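Local coordinates for VP4 CORE protein (Bluetongue virus, PDB 2JHP), which caps the viral messenger RNA as a multifunctional enzyme of the inner capsid, and binds S-adenosyl-L-homocysteine and guanine, at residues H221-I226 and I240-K245; H194-G199 and W264-D269; D247-M252 and Y294-A299. All blocks are in the same frame, centred on the assembly; numbering follows the deposited sequence.

Contact 1: residues H221-I226 and I240-K245. With SAH (S-adenosyl-L-homocysteine), chain C.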
loop_
_atom_site.group_PDB
_atom_site.type_symbol
_atom_site.label_atom_id
_atom_site.label_comp_id
_atom_site.label_asym_id
_atom_site.label_seq_id
_atom_site.Cartn_x
_atom_site.Cartn_y
_atom_site.Cartn_z
ATOM N N HIS A 221 21.818 5.944 -23.345
ATOM C CA HIS A 221 22.519 6.512 -24.492
ATOM C C HIS A 221 22.267 8.008 -24.480
ATOM O O HIS A 221 21.143 8.454 -24.688
ATOM C CB HIS A 221 22.016 5.904 -25.797
ATOM C CG HIS A 221 22.589 4.556 -26.102
ATOM N ND1 HIS A 221 23.888 4.381 -26.529
ATOM C CD2 HIS A 221 22.033 3.322 -26.064
ATOM C CE1 HIS A 221 24.112 3.093 -26.730
ATOM N NE2 HIS A 221 23.003 2.429 -26.456
ATOM N N VAL A 222 23.307 8.784 -24.213
ATOM C CA VAL A 222 23.146 10.228 -24.034
ATOM C C VAL A 222 23.843 11.012 -25.148
ATOM O O VAL A 222 25.019 10.778 -25.436
ATOM C CB VAL A 222 23.602 10.710 -22.619
ATOM C CG1 VAL A 222 22.794 10.009 -21.523
ATOM C CG2 VAL A 222 25.085 10.489 -22.408
ATOM N N TYR A 223 23.109 11.930 -25.773
ATOM C CA TYR A 223 23.581 12.625 -26.972
ATOM C C TYR A 223 23.668 14.131 -26.753
ATOM O O TYR A 223 22.675 14.769 -26.393
ATOM C CB TYR A 223 22.647 12.367 -28.157
ATOM C CG TYR A 223 22.312 10.921 -28.462
ATOM C CD1 TYR A 223 21.395 10.213 -27.681
ATOM C CD2 TYR A 223 22.869 10.279 -29.569
ATOM C CE1 TYR A 223 21.063 8.892 -27.978
ATOM C CE2 TYR A 223 22.543 8.956 -29.879
ATOM C CZ TYR A 223 21.638 8.273 -29.078
ATOM O OH TYR A 223 21.312 6.976 -29.375
ATOM N N ASP A 224 24.859 14.687 -26.978
ATOM C CA ASP A 224 25.085 16.140 -26.932
ATOM C C ASP A 224 26.528 16.469 -27.288
ATOM O O ASP A 224 27.454 15.944 -26.676
ATOM C CB ASP A 224 24.757 16.719 -25.546
ATOM C CG ASP A 224 24.521 18.207 -25.579
ATOM O OD1 ASP A 224 25.402 18.960 -26.034
ATOM O OD2 ASP A 224 23.442 18.628 -25.135
ATOM N N PRO A 225 26.725 17.345 -28.279
ATOM C CA PRO A 225 28.048 17.916 -28.611
ATOM C C PRO A 225 28.914 18.367 -27.410
ATOM O O PRO A 225 30.140 18.230 -27.463
ATOM C CB PRO A 225 27.690 19.122 -29.484
ATOM C CG PRO A 225 26.481 18.683 -30.202
ATOM C CD PRO A 225 25.678 17.841 -29.195
ATOM N N ILE A 226 28.292 18.894 -26.354
ATOM C CA ILE A 226 29.034 19.362 -25.170
ATOM C C ILE A 226 28.961 18.416 -23.955
ATOM O O ILE A 226 29.283 18.813 -22.829
ATOM C CB ILE A 226 28.629 20.812 -24.750
ATOM C CG1 ILE A 226 27.179 20.866 -24.238
ATOM C CG2 ILE A 226 28.878 21.790 -25.893
ATOM C CD1 ILE A 226 26.950 21.845 -23.072
ATOM N N ILE A 240 27.435 13.721 -30.491
ATOM C CA ILE A 240 26.866 13.849 -31.815
ATOM C C ILE A 240 25.701 14.826 -31.755
ATOM O O ILE A 240 24.964 14.871 -30.770
ATOM C CB ILE A 240 26.426 12.438 -32.331
ATOM C CG1 ILE A 240 27.613 11.707 -32.974
ATOM C CG2 ILE A 240 25.256 12.500 -33.310
ATOM C CD1 ILE A 240 28.430 10.845 -32.002
ATOM N N MET A 241 25.558 15.630 -32.802
ATOM C CA MET A 241 24.362 16.438 -32.978
ATOM C C MET A 241 23.348 15.690 -33.850
ATOM O O MET A 241 23.657 15.255 -34.960
ATOM C CB MET A 241 24.710 17.805 -33.565
ATOM C CG MET A 241 23.511 18.709 -33.703
ATOM S SD MET A 241 23.875 20.438 -33.422
ATOM C CE MET A 241 24.291 20.470 -31.683
ATOM N N VAL A 242 22.134 15.555 -33.333
ATOM C CA VAL A 242 21.123 14.683 -33.920
ATOM C C VAL A 242 20.178 15.444 -34.852
ATOM O O VAL A 242 19.521 16.400 -34.437
ATOM C CB VAL A 242 20.332 13.962 -32.805
ATOM C CG1 VAL A 242 19.256 13.043 -33.384
ATOM C CG2 VAL A 242 21.289 13.180 -31.900
ATOM N N ASP A 243 20.124 15.021 -36.113
ATOM C CA ASP A 243 19.196 15.614 -37.082
ATOM C C ASP A 243 18.249 14.588 -37.723
ATOM O O ASP A 243 17.199 14.960 -38.261
ATOM C CB ASP A 243 19.933 16.474 -38.139
ATOM C CG ASP A 243 20.966 15.689 -38.951
ATOM O OD1 ASP A 243 21.271 14.525 -38.608
ATOM O OD2 ASP A 243 21.483 16.252 -39.947
ATOM N N SER A 244 18.612 13.306 -37.647
ATOM C CA SER A 244 17.766 12.224 -38.164
ATOM C C SER A 244 17.788 10.979 -37.288
ATOM O O SER A 244 18.671 10.806 -36.440
ATOM C CB SER A 244 18.148 11.852 -39.597
ATOM O OG SER A 244 19.519 11.503 -39.691
ATOM N N LYS A 245 16.802 10.114 -37.508
ATOM C CA LYS A 245 16.699 8.839 -36.811
ATOM C C LYS A 245 17.965 8.002 -36.965
ATOM O O LYS A 245 18.303 7.223 -36.075
ATOM C CB LYS A 245 15.485 8.052 -37.317
ATOM C CG LYS A 245 15.460 7.798 -38.821
ATOM C CD LYS A 245 14.321 6.873 -39.206
ATOM C CE LYS A 245 14.293 6.648 -40.721
ATOM N NZ LYS A 245 13.180 5.755 -41.165
HETATM N N SAH C . 19.019 18.206 -20.602
HETATM C CA SAH C . 19.912 19.327 -20.168
HETATM C CB SAH C . 19.351 20.700 -20.548
HETATM C CG SAH C . 19.200 20.908 -22.052
HETATM S SD SAH C . 20.384 22.125 -22.666
HETATM C C SAH C . 20.182 19.245 -18.669
HETATM O O SAH C . 19.391 18.683 -17.910
HETATM O OXT SAH C . 21.207 19.730 -18.189
HETATM C "C5'" SAH C . 20.030 21.789 -24.402
HETATM C "C4'" SAH C . 21.214 21.069 -25.024
HETATM O "O4'" SAH C . 20.874 20.549 -26.282
HETATM C "C3'" SAH C . 22.411 21.974 -25.260
HETATM O "O3'" SAH C . 23.379 21.653 -24.294
HETATM C "C2'" SAH C . 22.891 21.646 -26.665
HETATM O "O2'" SAH C . 24.250 21.281 -26.671
HETATM C "C1'" SAH C . 22.064 20.432 -27.029
HETATM N N9 SAH C . 21.711 20.274 -28.448
HETATM C C8 SAH C . 21.366 21.234 -29.362
HETATM N N7 SAH C . 21.087 20.618 -30.535
HETATM C C5 SAH C . 21.236 19.285 -30.376
HETATM C C6 SAH C . 21.079 18.203 -31.236
HETATM N N6 SAH C . 20.708 18.396 -32.497
HETATM N N1 SAH C . 21.316 16.921 -30.770
HETATM C C2 SAH C . 21.702 16.716 -29.465
HETATM N N3 SAH C . 21.850 17.798 -28.617
HETATM C C4 SAH C . 21.624 19.057 -29.066
#
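The ring of Tyr223 lies obliquely against Val242, with CD2 of Tyr223 4.0 Å from CG2 of Val242. Its hydroxyl is bonded outside the contact, to His194. The Pro225 ring and the Met241 side chain cross at about a right angle, and CG of Pro225 is 3.9 Å from CB of Met241. CD of Pro225 is 3.4 Å from O of Ile240. Here the C-terminal end of strand 219-223 and the loop after strand 235-238 line one part of the adenosine site of SAH. This is the Rossmann-like methyltransferase arrangement, in which an acidic residue after the second strand holds the ribose. CG of Asp224, that residue, is anti to its backbone N (chi1 -160°), which turns the carboxylate to the ribose. OD1 of Asp224 accepts from SAH O2' at 2.7 Å and OD2 from SAH O3' at 3.1 Å. OD1 also takes Ile226 N-H at 2.9 Å in an Asx turn, and Gly199 N bonds OD2, which helps fix the carboxylate. Val242 N donates almost straight to SAH N1 at 3.0 Å, and Val242 O accepts from N6. The bent chain of Met241 passes above the base plane at its N6 edge, and CE lies over N7, 3.4 Å away.

Contact 2: residues H194-G199 and W264-D269. With SAH (S-adenosyl-L-homocysteine), chain C.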
loop_
_atom_site.group_PDB
_atom_site.type_symbol
_atom_site.label_atom_id
_atom_site.label_comp_id
_atom_site.label_asym_id
_atom_site.label_seq_id
_atom_site.Cartn_x
_atom_site.Cartn_y
_atom_site.Cartn_z
ATOM N N HIS A 194 17.379 6.607 -24.713
ATOM C CA HIS A 194 18.133 7.490 -25.575
ATOM C C HIS A 194 17.761 8.937 -25.231
ATOM O O HIS A 194 16.617 9.365 -25.431
ATOM C CB HIS A 194 17.841 7.160 -27.040
ATOM C CG HIS A 194 18.310 5.801 -27.451
ATOM N ND1 HIS A 194 19.431 5.603 -28.226
ATOM C CD2 HIS A 194 17.822 4.568 -27.173
ATOM C CE1 HIS A 194 19.611 4.307 -28.415
ATOM N NE2 HIS A 194 18.646 3.657 -27.789
ATOM N N TYR A 195 18.733 9.667 -24.689
ATOM C CA TYR A 195 18.512 11.006 -24.142
ATOM C C TYR A 195 19.260 12.031 -24.985
ATOM O O TYR A 195 20.465 12.227 -24.825
ATOM C CB TYR A 195 18.986 11.050 -22.679
ATOM C CG TYR A 195 18.613 12.275 -21.853
ATOM C CD1 TYR A 195 18.025 13.400 -22.425
ATOM C CD2 TYR A 195 18.888 12.309 -20.487
ATOM C CE1 TYR A 195 17.696 14.514 -21.652
ATOM C CE2 TYR A 195 18.573 13.419 -19.705
ATOM C CZ TYR A 195 17.977 14.516 -20.292
ATOM O OH TYR A 195 17.656 15.614 -19.522
ATOM N N ILE A 196 18.521 12.668 -25.887
ATOM C CA ILE A 196 19.058 13.660 -26.811
ATOM C C ILE A 196 18.940 15.037 -26.174
ATOM O O ILE A 196 17.860 15.424 -25.717
ATOM C CB ILE A 196 18.267 13.716 -28.171
ATOM C CG1 ILE A 196 17.565 12.383 -28.529
ATOM C CG2 ILE A 196 19.150 14.279 -29.280
ATOM C CD1 ILE A 196 18.455 11.283 -29.038
ATOM N N GLY A 197 20.042 15.780 -26.176
ATOM C CA GLY A 197 20.083 17.094 -25.548
ATOM C C GLY A 197 20.295 16.954 -24.055
ATOM O O GLY A 197 19.697 17.686 -23.261
ATOM N N CYS A 198 21.157 16.013 -23.676
ATOM C CA CYS A 198 21.395 15.682 -22.269
ATOM C C CYS A 198 22.104 16.782 -21.464
ATOM O O CYS A 198 22.052 16.785 -20.228
ATOM C CB CYS A 198 22.148 14.347 -22.147
ATOM S SG CYS A 198 23.775 14.287 -22.965
ATOM N N GLY A 199 22.768 17.700 -22.156
ATOM C CA GLY A 199 23.486 18.783 -21.490
ATOM C C GLY A 199 24.771 18.326 -20.820
ATOM O O GLY A 199 25.504 17.501 -21.370
ATOM N N TRP A 264 13.779 13.777 -25.497
ATOM C CA TRP A 264 14.252 14.904 -26.333
ATOM C C TRP A 264 14.156 16.224 -25.581
ATOM O O TRP A 264 13.053 16.675 -25.237
ATOM C CB TRP A 264 13.445 14.978 -27.637
ATOM C CG TRP A 264 13.812 16.101 -28.603
ATOM C CD1 TRP A 264 13.397 17.406 -28.551
ATOM C CD2 TRP A 264 14.617 15.988 -29.787
ATOM N NE1 TRP A 264 13.905 18.116 -29.623
ATOM C CE2 TRP A 264 14.654 17.267 -30.399
ATOM C CE3 TRP A 264 15.311 14.931 -30.390
ATOM C CZ2 TRP A 264 15.370 17.513 -31.570
ATOM C CZ3 TRP A 264 16.016 15.177 -31.556
ATOM C CH2 TRP A 264 16.043 16.456 -32.130
ATOM N N ASP A 265 15.323 16.827 -25.332
ATOM C CA ASP A 265 15.436 18.099 -24.607
ATOM C C ASP A 265 16.312 19.093 -25.361
ATOM O O ASP A 265 16.971 19.951 -24.762
ATOM C CB ASP A 265 15.966 17.874 -23.176
ATOM C CG ASP A 265 15.650 19.041 -22.240
ATOM O OD1 ASP A 265 14.585 19.681 -22.401
ATOM O OD2 ASP A 265 16.466 19.323 -21.342
ATOM N N VAL A 266 16.293 18.982 -26.684
ATOM C CA VAL A 266 17.106 19.818 -27.567
ATOM C C VAL A 266 16.708 21.310 -27.550
ATOM O O VAL A 266 15.530 21.659 -27.682
ATOM C CB VAL A 266 17.094 19.238 -29.007
ATOM C CG1 VAL A 266 17.810 20.144 -29.992
ATOM C CG2 VAL A 266 17.706 17.845 -29.012
ATOM N N SER A 267 17.711 22.168 -27.366
ATOM C CA SER A 267 17.572 23.627 -27.445
ATOM C C SER A 267 18.932 24.258 -27.792
ATOM O O SER A 267 19.977 23.662 -27.524
ATOM C CB SER A 267 17.042 24.201 -26.127
ATOM O OG SER A 267 18.046 24.216 -25.129
ATOM N N SER A 268 18.911 25.457 -28.378
ATOM C CA SER A 268 20.141 26.124 -28.834
ATOM C C SER A 268 20.263 27.575 -28.363
ATOM O O SER A 268 19.461 28.043 -27.558
ATOM C CB SER A 268 20.252 26.049 -30.362
ATOM O OG SER A 268 20.740 24.787 -30.784
ATOM N N ASP A 269 21.287 28.271 -28.862
ATOM C CA ASP A 269 21.477 29.706 -28.627
ATOM C C ASP A 269 20.743 30.528 -29.685
ATOM O O ASP A 269 21.064 31.705 -29.912
ATOM C CB ASP A 269 22.968 30.058 -28.636
ATOM C CG ASP A 269 23.577 30.071 -27.246
ATOM O OD1 ASP A 269 23.521 31.132 -26.581
ATOM O OD2 ASP A 269 24.125 29.025 -26.824
HETATM N N SAH C . 19.019 18.206 -20.602
HETATM C CA SAH C . 19.912 19.327 -20.168
HETATM C CB SAH C . 19.351 20.700 -20.548
HETATM C CG SAH C . 19.200 20.908 -22.052
HETATM S SD SAH C . 20.384 22.125 -22.666
HETATM C C SAH C . 20.182 19.245 -18.669
HETATM O O SAH C . 19.391 18.683 -17.910
HETATM O OXT SAH C . 21.207 19.730 -18.189
HETATM C "C5'" SAH C . 20.030 21.789 -24.402
HETATM C "C4'" SAH C . 21.214 21.069 -25.024
HETATM O "O4'" SAH C . 20.874 20.549 -26.282
HETATM C "C3'" SAH C . 22.411 21.974 -25.260
HETATM O "O3'" SAH C . 23.379 21.653 -24.294
HETATM C "C2'" SAH C . 22.891 21.646 -26.665
HETATM O "O2'" SAH C . 24.250 21.281 -26.671
HETATM C "C1'" SAH C . 22.064 20.432 -27.029
HETATM N N9 SAH C . 21.711 20.274 -28.448
HETATM C C8 SAH C . 21.366 21.234 -29.362
HETATM N N7 SAH C . 21.087 20.618 -30.535
HETATM C C5 SAH C . 21.236 19.285 -30.376
HETATM C C6 SAH C . 21.079 18.203 -31.236
HETATM N N6 SAH C . 20.708 18.396 -32.497
HETATM N N1 SAH C . 21.316 16.921 -30.770
HETATM C C2 SAH C . 21.702 16.716 -29.465
HETATM N N3 SAH C . 21.850 17.798 -28.617
HETATM C C4 SAH C . 21.624 19.057 -29.066
#
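Ile196 packs against the Trp264 ring, its CG1 3.9 Å from CE3 of Trp264, and the two side chains stand on the same face of the sheet. The residues form a parallel bridge between strands 192-196 and 260-264. One backbone bond crosses, from Asp265 N to Ile196 O, at 2.9 Å. CG2 of Ile196 turns to the ligand and comes 3.5 Å from C2 of the adenine. The Trp264 ring carries CG2 of Val266 over its centre. The other methyl of Val266, CG1, lies over N7 of the adenine at 3.4 Å, on the face opposite to that of Met241.

Asp265 lies alongside Tyr195, pointing the same way. CB of Asp265 meets the edge of that ring, 4.1 Å from CE1 of Tyr195. Its OD1 is salt-bridged to Arg337, which helps position the carboxylate. Gly197 turns the chain at positive phi, which by itself favours glycine, and a CB there would run into Asp265 C and Val266 N. This is the glycine-containing loop after the first strand of a class I methyltransferase fold.

The SAH amine sits where the two segments meet. It bonds to Gly197 O at 2.8 Å and to Asp265 OD2 at 2.9 Å. Tyr195 OH and Cys198 O are weak partners nearby, making more acceptors than three N-H could serve at once. These oxygens and the carboxylate would favour the charged amine.

Contact 3: residues D247-M252 and Y294-A299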
loop_
_atom_site.group_PDB
_atom_site.type_symbol
_atom_site.label_atom_id
_atom_site.label_comp_id
_atom_site.label_asym_id
_atom_site.label_seq_id
_atom_site.Cartn_x
_atom_site.Cartn_y
_atom_site.Cartn_z
ATOM N N ASP A 247 20.983 8.705 -36.585
ATOM C CA ASP A 247 21.940 8.940 -35.497
ATOM C C ASP A 247 21.659 8.098 -34.252
ATOM O O ASP A 247 22.509 7.983 -33.369
ATOM C CB ASP A 247 21.953 10.425 -35.120
ATOM C CG ASP A 247 22.261 11.324 -36.301
ATOM O OD1 ASP A 247 23.221 11.018 -37.045
ATOM O OD2 ASP A 247 21.548 12.336 -36.485
ATOM N N ILE A 248 20.461 7.519 -34.200
ATOM C CA ILE A 248 19.982 6.755 -33.050
ATOM C C ILE A 248 19.869 5.263 -33.370
ATOM O O ILE A 248 20.164 4.419 -32.524
ATOM C CB ILE A 248 18.620 7.295 -32.564
ATOM C CG1 ILE A 248 18.711 8.801 -32.310
ATOM C CG2 ILE A 248 18.152 6.557 -31.308
ATOM C CD1 ILE A 248 17.391 9.466 -32.207
ATOM N N LEU A 249 19.437 4.951 -34.592
ATOM C CA LEU A 249 19.383 3.572 -35.078
ATOM C C LEU A 249 20.715 2.835 -34.917
ATOM O O LEU A 249 20.731 1.667 -34.518
ATOM C CB LEU A 249 18.948 3.508 -36.555
ATOM C CG LEU A 249 17.492 3.328 -37.023
ATOM C CD1 LEU A 249 16.569 2.727 -35.960
ATOM C CD2 LEU A 249 16.921 4.627 -37.544
ATOM N N LYS A 250 21.822 3.516 -35.215
ATOM C CA LYS A 250 23.141 2.878 -35.203
ATOM C C LYS A 250 23.630 2.474 -33.801
ATOM O O LYS A 250 24.521 1.632 -33.672
ATOM C CB LYS A 250 24.189 3.712 -35.967
ATOM C CG LYS A 250 24.561 5.054 -35.340
ATOM C CD LYS A 250 25.694 5.742 -36.108
ATOM C CE LYS A 250 27.055 5.096 -35.834
ATOM N NZ LYS A 250 28.147 5.665 -36.680
ATOM N N HIS A 251 23.031 3.052 -32.762
ATOM C CA HIS A 251 23.377 2.693 -31.382
ATOM C C HIS A 251 22.307 1.806 -30.741
ATOM O O HIS A 251 22.078 1.855 -29.525
ATOM C CB HIS A 251 23.653 3.949 -30.537
ATOM C CG HIS A 251 24.681 4.861 -31.132
ATOM N ND1 HIS A 251 25.988 4.475 -31.344
ATOM C CD2 HIS A 251 24.591 6.139 -31.574
ATOM C CE1 HIS A 251 26.658 5.473 -31.891
ATOM N NE2 HIS A 251 25.835 6.497 -32.036
ATOM N N MET A 252 21.663 0.985 -31.567
ATOM C CA MET A 252 20.644 0.056 -31.090
ATOM C C MET A 252 20.972 -1.377 -31.450
ATOM O O MET A 252 21.542 -1.646 -32.510
ATOM C CB MET A 252 19.283 0.402 -31.680
ATOM C CG MET A 252 18.560 1.506 -30.967
ATOM S SD MET A 252 16.919 1.689 -31.655
ATOM C CE MET A 252 16.499 3.283 -30.992
ATOM N N TYR A 294 8.308 9.682 -33.985
ATOM C CA TYR A 294 7.251 9.060 -34.784
ATOM C C TYR A 294 7.833 8.069 -35.805
ATOM O O TYR A 294 7.314 6.965 -35.949
ATOM C CB TYR A 294 6.383 10.127 -35.473
ATOM C CG TYR A 294 5.062 9.615 -36.019
ATOM C CD1 TYR A 294 3.945 9.474 -35.186
ATOM C CD2 TYR A 294 4.923 9.280 -37.361
ATOM C CE1 TYR A 294 2.731 9.004 -35.666
ATOM C CE2 TYR A 294 3.701 8.805 -37.864
ATOM C CZ TYR A 294 2.610 8.672 -37.002
ATOM O OH TYR A 294 1.401 8.208 -37.474
ATOM N N GLU A 295 8.916 8.458 -36.486
ATOM C CA GLU A 295 9.597 7.592 -37.456
ATOM C C GLU A 295 10.051 6.320 -36.775
ATOM O O GLU A 295 10.029 5.238 -37.364
ATOM C CB GLU A 295 10.834 8.276 -38.043
ATOM C CG GLU A 295 10.587 9.535 -38.851
ATOM C CD GLU A 295 11.885 10.231 -39.225
ATOM O OE1 GLU A 295 12.249 11.225 -38.556
ATOM O OE2 GLU A 295 12.551 9.774 -40.182
ATOM N N MET A 296 10.462 6.474 -35.523
ATOM C CA MET A 296 11.021 5.396 -34.739
ATOM C C MET A 296 10.001 4.695 -33.837
ATOM O O MET A 296 10.370 3.895 -32.974
ATOM C CB MET A 296 12.188 5.922 -33.923
ATOM C CG MET A 296 13.476 5.986 -34.692
ATOM S SD MET A 296 14.760 6.661 -33.647
ATOM C CE MET A 296 16.087 5.593 -34.133
ATOM N N GLY A 297 8.719 4.990 -34.035
ATOM C CA GLY A 297 7.663 4.190 -33.422
ATOM C C GLY A 297 7.837 2.774 -33.936
ATOM O O GLY A 297 8.120 2.566 -35.120
ATOM N N GLY A 298 7.683 1.795 -33.057
ATOM C CA GLY A 298 8.006 0.415 -33.404
ATOM C C GLY A 298 9.254 -0.023 -32.665
ATOM O O GLY A 298 9.351 -1.174 -32.243
ATOM N N ALA A 299 10.200 0.906 -32.503
ATOM C CA ALA A 299 11.414 0.681 -31.712
ATOM C C ALA A 299 11.297 1.249 -30.292
ATOM O O ALA A 299 12.042 0.854 -29.384
ATOM C CB ALA A 299 12.625 1.274 -32.423
#
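Met296 pushes its terminal methyl between Ile248 and Leu249, and the contact between the two segments is apolar. CE of Met296 lies 3.4 Å from CB of Ile248 and 3.6 Å from its CG2. The two side chains cross obliquely, and the sulfur of Met296 passes farther off, 4.1 Å from CD1 of Ile248. Leu249 and Met296 slide past each other in opposite directions. Both leucine methyls touch the same CE of Met296, CD1 of Leu249 at 3.4 Å and CD2 at 3.6 Å. The methionine is straight as far as SD and then bends, and this last torsion (chi3 139°) swings CE in among its neighbours.

Met252 adds a methionine pair. Its chain is extended beyond CG and reaches toward Met296 tip to tip, with the CE atoms of Met252 and Met296 3.9 Å apart. The sulfur of Met252 also lies near Ala299, 4.4 Å from its CB, which gives the cluster a looser second point of contact.

Backbone bonds shape each side separately. Leu249 to Met252 form a type I turn, closed by a weak bond from Met252 N to Leu249 O, and this turn brings the Met252 side chain back beside Ile248. In the other segment the chain leaves helix 280-295 at Met296. Ala299 N then bonds to Met296 O at 3.0 Å, which brings Ala299 back to the same side as the methionine. Gly298 lies between them at positive phi.

The contact joins the short helix 246-249 to the end of helix 280-295, over one face of the parallel part of the sheet. Ile248 also packs on His194 and Ile196 of strand 192-196, Tyr223 of strand 219-223 and Phe262 of strand 260-264. Met252 reaches His194 and Arg260.

From the N terminus, strand 192-196 brings in the first half of contact 2. Strand 219-223 follows, and contact 1 closes a short loop through strand 235-238, wholly within the longer loop of contact 2. Contact 3 opens at 247-252, before contact 2 closes at 264-269. It closes only at 294-299, so contacts 2 and 3 cross, while contacts 1 and 3 follow in series. Contacts 1 and 2 are neighbours in the sheet, joined by a probable hydrogen bond from Tyr195 N to His221 O, and share one SAH. Contact 3 ties helix 246-249 and the turn after it to the region where helix 280-295 gives way to loop. It touches contact 2 through Ile248 against His194.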